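Local coordinates for protein transmembrane oligosaccharyl transferase, putative (Archaeoglobus fulgidus, PDB 3VGP) that is putatively a membrane-embedded oligosaccharyl transferase of the AglB family, represented here by its C-terminal globular domain, at residues K72-A77 / E142-F147; N126-N129 / L133-L136. The protein carries 1 engineered substitution. All blocks are in the same frame, centred on the assembly; numbering follows the deposited sequence.

In the fold
Along the chain the order is 72-77, 126-129, 133-136, 142-147, so contact 1 spans contact 2: the two short helices of contact 2 lie within the chain whose ends contact 1 brings together. The centres of the two contacts are about 11 Å apart, each about 13 Å from the centre of the chain. Contact 1 ties the start of helix 74-84 to the loop entering strand 147-153, an outer strand of the mixed sheet, whereas contact 2 packs helix 121-129 on helix 132-138. Helix 132-138 connects the two: its Arg135 probably hydrogen-bonds through NH2 to the backbone O of Lys72, and its Leu136 packs against Leu144.

Contact 1: K72-A77 / E142-F147; sequences KSEDEA and ENLTHF
At the first turn of helix 74-84, Glu74 reaches across to the loop that leads into strand 147-153 and binds two consecutive backbone N-H groups, those of Thr145 and His146. Its CG stands anti to the backbone N (chi1 177°) and the chain runs on extended, which carries the carboxylate far enough to meet the loop. Thr145 N donates to Glu74 OE1 at 3.1 Å, nearly straight and on the syn lone pair, while His146 N donates to Glu74 OE2 at 2.7 Å, also from the syn side but 34° out of the carboxylate plane. Thr145 OG1 adds a weak bond to OE1. Two oxygens held by neighbouring N-H groups restrain rotation of the carboxylate, a task to which the long, forked side chain of glutamate is well suited.

The approach is lined by carbon. Leu144 CD2 lies 3.8 Å from Glu74 CD. The Phe147 ring is nearly coplanar with the carboxylate and presents its edge, CD2 lying 3.3 Å from Glu74 OE2; its slightly positive C-H rim suits an acceptor. The His146 ring stands steeply to the carboxylate, at 69°, with Glu74 CG at its edge.

Just before Glu74, Ser73 takes the N-cap position, its OG accepting a weak bond from Glu76 N. An acidic residue directly after the cap would also be favoured by the helix dipole. The arrangement is thus a serine N-cap followed by a first-turn glutamate that joins helix 74-84 to the loop leading into edge strand 147-153 of the mixed sheet.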
loop_
_atom_site.group_PDB
_atom_site.type_symbol
_atom_site.label_atom_id
_atom_site.label_comp_id
_atom_site.label_asym_id
_atom_site.label_seq_id
_atom_site.Cartn_x
_atom_site.Cartn_y
_atom_site.Cartn_z
ATOM N N LYS A 72 -1.960 -6.157 -12.396
ATOM C CA LYS A 72 -1.831 -7.586 -12.663
ATOM C C LYS A 72 -0.377 -7.965 -12.928
ATOM O O LYS A 72 0.007 -9.126 -12.775
ATOM C CB LYS A 72 -2.696 -7.978 -13.863
ATOM C CG LYS A 72 -4.197 -7.902 -13.599
ATOM C CD LYS A 72 -4.623 -8.937 -12.564
ATOM C CE LYS A 72 -6.114 -8.856 -12.254
ATOM N NZ LYS A 72 -6.960 -9.113 -13.458
ATOM N N SER A 73 0.429 -6.987 -13.328
ATOM C CA SER A 73 1.839 -7.234 -13.606
ATOM C C SER A 73 2.721 -6.404 -12.685
ATOM O O SER A 73 2.432 -5.240 -12.414
ATOM C CB SER A 73 2.171 -6.899 -15.065
ATOM O OG SER A 73 2.242 -5.500 -15.275
ATOM N N GLU A 74 3.800 -7.008 -12.205
ATOM C CA GLU A 74 4.714 -6.310 -11.314
ATOM C C GLU A 74 5.315 -5.082 -11.993
ATOM O O GLU A 74 5.624 -4.090 -11.335
ATOM C CB GLU A 74 5.829 -7.255 -10.856
ATOM C CG GLU A 74 6.869 -6.580 -9.978
ATOM C CD GLU A 74 7.876 -7.551 -9.387
ATOM O OE1 GLU A 74 8.175 -8.582 -10.025
ATOM O OE2 GLU A 74 8.385 -7.267 -8.284
ATOM N N ASP A 75 5.482 -5.152 -13.311
ATOM C CA ASP A 75 6.041 -4.033 -14.065
ATOM C C ASP A 75 5.212 -2.764 -13.902
ATOM O O ASP A 75 5.760 -1.669 -13.773
ATOM C CB ASP A 75 6.151 -4.396 -15.546
ATOM C CG ASP A 75 7.564 -4.755 -15.949
ATOM O OD1 ASP A 75 8.144 -5.681 -15.343
ATOM O OD2 ASP A 75 8.099 -4.103 -16.871
ATOM N N GLU A 76 3.892 -2.912 -13.899
ATOM C CA GLU A 76 2.997 -1.770 -13.739
ATOM C C GLU A 76 3.051 -1.245 -12.307
ATOM O O GLU A 76 3.004 -0.037 -12.070
ATOM C CB GLU A 76 1.565 -2.171 -14.089
ATOM N N ALA A 77 3.145 -2.162 -11.351
ATOM C CA ALA A 77 3.200 -1.785 -9.944
ATOM C C ALA A 77 4.485 -1.028 -9.621
ATOM O O ALA A 77 4.445 0.031 -8.999
ATOM C CB ALA A 77 3.087 -3.028 -9.066
ATOM N N GLU A 142 7.386 -13.623 -2.479
ATOM C CA GLU A 142 8.336 -14.658 -2.873
ATOM C C GLU A 142 8.523 -14.694 -4.383
ATOM O O GLU A 142 9.610 -15.009 -4.871
ATOM C CB GLU A 142 7.863 -16.016 -2.372
ATOM N N ASN A 143 7.466 -14.367 -5.119
ATOM C CA ASN A 143 7.512 -14.377 -6.575
ATOM C C ASN A 143 7.583 -12.989 -7.189
ATOM O O ASN A 143 7.231 -12.800 -8.351
ATOM C CB ASN A 143 6.298 -15.126 -7.125
ATOM C CG ASN A 143 6.221 -16.542 -6.619
ATOM O OD1 ASN A 143 7.239 -17.216 -6.489
ATOM N ND2 ASN A 143 5.012 -17.007 -6.326
ATOM N N LEU A 144 8.031 -12.018 -6.401
ATOM C CA LEU A 144 8.177 -10.645 -6.873
ATOM C C LEU A 144 9.660 -10.294 -6.818
ATOM O O LEU A 144 10.317 -10.541 -5.812
ATOM C CB LEU A 144 7.382 -9.688 -5.988
ATOM C CG LEU A 144 5.860 -9.838 -6.030
ATOM C CD1 LEU A 144 5.225 -8.883 -5.033
ATOM C CD2 LEU A 144 5.357 -9.558 -7.430
ATOM N N THR A 145 10.185 -9.719 -7.894
ATOM C CA THR A 145 11.604 -9.378 -7.934
ATOM C C THR A 145 11.948 -7.990 -7.401
ATOM O O THR A 145 13.093 -7.737 -7.033
ATOM C CB THR A 145 12.163 -9.478 -9.371
ATOM O OG1 THR A 145 11.629 -8.417 -10.170
ATOM C CG2 THR A 145 11.779 -10.813 -9.999
ATOM N N HIS A 146 10.965 -7.097 -7.349
ATOM C CA HIS A 146 11.215 -5.732 -6.895
ATOM C C HIS A 146 10.708 -5.398 -5.497
ATOM O O HIS A 146 10.763 -4.243 -5.080
ATOM C CB HIS A 146 10.613 -4.737 -7.889
ATOM C CG HIS A 146 11.157 -4.865 -9.276
ATOM N ND1 HIS A 146 12.466 -4.570 -9.594
ATOM C CD2 HIS A 146 10.575 -5.279 -10.427
ATOM C CE1 HIS A 146 12.667 -4.795 -10.879
ATOM N NE2 HIS A 146 11.535 -5.226 -11.408
ATOM N N PHE A 147 10.227 -6.401 -4.771
ATOM C CA PHE A 147 9.700 -6.173 -3.431
ATOM C C PHE A 147 10.176 -7.235 -2.457
ATOM O O PHE A 147 10.178 -8.422 -2.775
ATOM C CB PHE A 147 8.169 -6.164 -3.479
ATOM C CG PHE A 147 7.609 -5.141 -4.419
ATOM C CD1 PHE A 147 7.439 -3.827 -4.011
ATOM C CD2 PHE A 147 7.302 -5.480 -5.733
ATOM C CE1 PHE A 147 6.973 -2.859 -4.897
ATOM C CE2 PHE A 147 6.838 -4.523 -6.627
ATOM C CZ PHE A 147 6.672 -3.208 -6.210
#

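Contact 2: N126-N129 / L133-L136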
loop_
_atom_site.group_PDB
_atom_site.type_symbol
_atom_site.label_atom_id
_atom_site.label_comp_id
_atom_site.label_asym_id
_atom_site.label_seq_id
_atom_site.Cartn_x
_atom_site.Cartn_y
_atom_site.Cartn_z
ATOM N N ASN A 126 -11.366 -14.020 -7.736
ATOM C CA ASN A 126 -10.499 -14.409 -8.836
ATOM C C ASN A 126 -9.648 -13.219 -9.287
ATOM O O ASN A 126 -8.459 -13.369 -9.574
ATOM C CB ASN A 126 -11.337 -14.940 -10.001
ATOM C CG ASN A 126 -10.484 -15.481 -11.123
ATOM O OD1 ASN A 126 -9.631 -16.342 -10.906
ATOM N ND2 ASN A 126 -10.708 -14.980 -12.333
ATOM N N PHE A 127 -10.256 -12.037 -9.343
ATOM C CA PHE A 127 -9.535 -10.832 -9.740
ATOM C C PHE A 127 -8.413 -10.617 -8.732
ATOM O O PHE A 127 -7.250 -10.463 -9.101
ATOM C CB PHE A 127 -10.462 -9.610 -9.722
ATOM C CG PHE A 127 -9.814 -8.348 -10.222
ATOM C CD1 PHE A 127 -9.815 -8.038 -11.579
ATOM C CD2 PHE A 127 -9.186 -7.475 -9.337
ATOM C CE1 PHE A 127 -9.199 -6.879 -12.048
ATOM C CE2 PHE A 127 -8.566 -6.314 -9.795
ATOM C CZ PHE A 127 -8.573 -6.015 -11.155
ATOM N N PHE A 128 -8.776 -10.608 -7.454
ATOM C CA PHE A 128 -7.806 -10.410 -6.382
ATOM C C PHE A 128 -6.614 -11.365 -6.478
ATOM O O PHE A 128 -5.464 -10.950 -6.345
ATOM C CB PHE A 128 -8.477 -10.593 -5.016
ATOM C CG PHE A 128 -7.516 -10.532 -3.868
ATOM C CD1 PHE A 128 -7.024 -9.310 -3.422
ATOM C CD2 PHE A 128 -7.038 -11.701 -3.282
ATOM C CE1 PHE A 128 -6.069 -9.252 -2.419
ATOM C CE2 PHE A 128 -6.077 -11.649 -2.277
ATOM C CZ PHE A 128 -5.592 -10.420 -1.848
ATOM N N ASN A 129 -6.882 -12.645 -6.718
ATOM C CA ASN A 129 -5.801 -13.623 -6.793
ATOM C C ASN A 129 -4.773 -13.407 -7.902
ATOM O O ASN A 129 -3.694 -14.001 -7.863
ATOM C CB ASN A 129 -6.368 -15.041 -6.896
ATOM C CG ASN A 129 -7.121 -15.460 -5.647
ATOM O OD1 ASN A 129 -6.854 -14.969 -4.547
ATOM N ND2 ASN A 129 -8.056 -16.387 -5.805
ATOM N N LEU A 133 -1.068 -7.305 -5.287
ATOM C CA LEU A 133 -1.397 -7.337 -3.863
ATOM C C LEU A 133 -1.426 -8.784 -3.378
ATOM O O LEU A 133 -0.974 -9.087 -2.267
ATOM C CB LEU A 133 -2.754 -6.668 -3.595
ATOM C CG LEU A 133 -3.325 -6.771 -2.173
ATOM C CD1 LEU A 133 -2.296 -6.350 -1.121
ATOM C CD2 LEU A 133 -4.567 -5.897 -2.078
ATOM N N TYR A 134 -1.961 -9.682 -4.200
ATOM C CA TYR A 134 -2.005 -11.089 -3.812
ATOM C C TYR A 134 -0.571 -11.590 -3.660
ATOM O O TYR A 134 -0.223 -12.231 -2.666
ATOM C CB TYR A 134 -2.719 -11.932 -4.877
ATOM C CG TYR A 134 -2.648 -13.422 -4.600
ATOM C CD1 TYR A 134 -3.660 -14.070 -3.887
ATOM C CD2 TYR A 134 -1.548 -14.172 -5.012
ATOM C CE1 TYR A 134 -3.576 -15.431 -3.589
ATOM C CE2 TYR A 134 -1.452 -15.534 -4.719
ATOM C CZ TYR A 134 -2.470 -16.153 -4.008
ATOM O OH TYR A 134 -2.382 -17.497 -3.727
ATOM N N ARG A 135 0.264 -11.292 -4.650
ATOM C CA ARG A 135 1.653 -11.726 -4.617
ATOM C C ARG A 135 2.436 -11.123 -3.461
ATOM O O ARG A 135 3.438 -11.686 -3.028
ATOM C CB ARG A 135 2.327 -11.426 -5.953
ATOM C CG ARG A 135 2.124 -12.547 -6.965
ATOM C CD ARG A 135 2.419 -12.081 -8.367
ATOM N NE ARG A 135 1.306 -11.310 -8.908
ATOM C CZ ARG A 135 1.352 -10.639 -10.051
ATOM N NH1 ARG A 135 2.462 -10.640 -10.779
ATOM N NH2 ARG A 135 0.288 -9.972 -10.468
ATOM N N LEU A 136 1.985 -9.977 -2.961
ATOM C CA LEU A 136 2.651 -9.363 -1.820
ATOM C C LEU A 136 2.184 -10.034 -0.531
ATOM O O LEU A 136 2.937 -10.755 0.127
ATOM C CB LEU A 136 2.339 -7.859 -1.737
ATOM C CG LEU A 136 3.000 -6.936 -2.764
ATOM C CD1 LEU A 136 2.352 -5.565 -2.739
ATOM C CD2 LEU A 136 4.481 -6.822 -2.440
#
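The Tyr134 ring has the backbone O of Asn129 over one face, 3.4 Å above its plane and offset toward the rim, and Phe128 CE2 at its edge, 3.8 Å from Tyr134 CD1. The Phe128 ring has Leu133 at its edge, where CD2 comes within 3.7 Å of Phe128 CE1, and Tyr134 CB over one face, displaced toward the rim. The planes of the Phe128 and Tyr134 rings are steeply inclined, so the rings do not stack in parallel. Asn129 adds its amide: OD1 approaches Tyr134 CD1 at 3.4 Å, with amide and ring planes 73° apart.

Tyr134 sits at the centre of the contact. With CG anti to its own backbone N (chi1 173°), the ring projects from helix 132-138 beside the C-terminal part of helix 121-129, and its CB lies 3.3 Å from the backbone O of Phe128. Thr131 ties the short connection between the helices: its OG1 is hydrogen-bonded to both Phe128 O and Tyr134 N. Large, flat Phe128 suits the buried side, where Phe105 meets it edge-to-face and also touches Leu133, while the partly exposed Tyr134 and Asn129 can carry polar ends.

No hydrogen bond crosses between 126-129 and 133-136. Cohesion therefore rests mainly on apolar packing of Phe128 with Leu133 and Tyr134; the C-H to O approaches of Phe128 O and Asn129 OD1 to Tyr134 are at most weakly favourable, and directional bonding comes from the connecting turn.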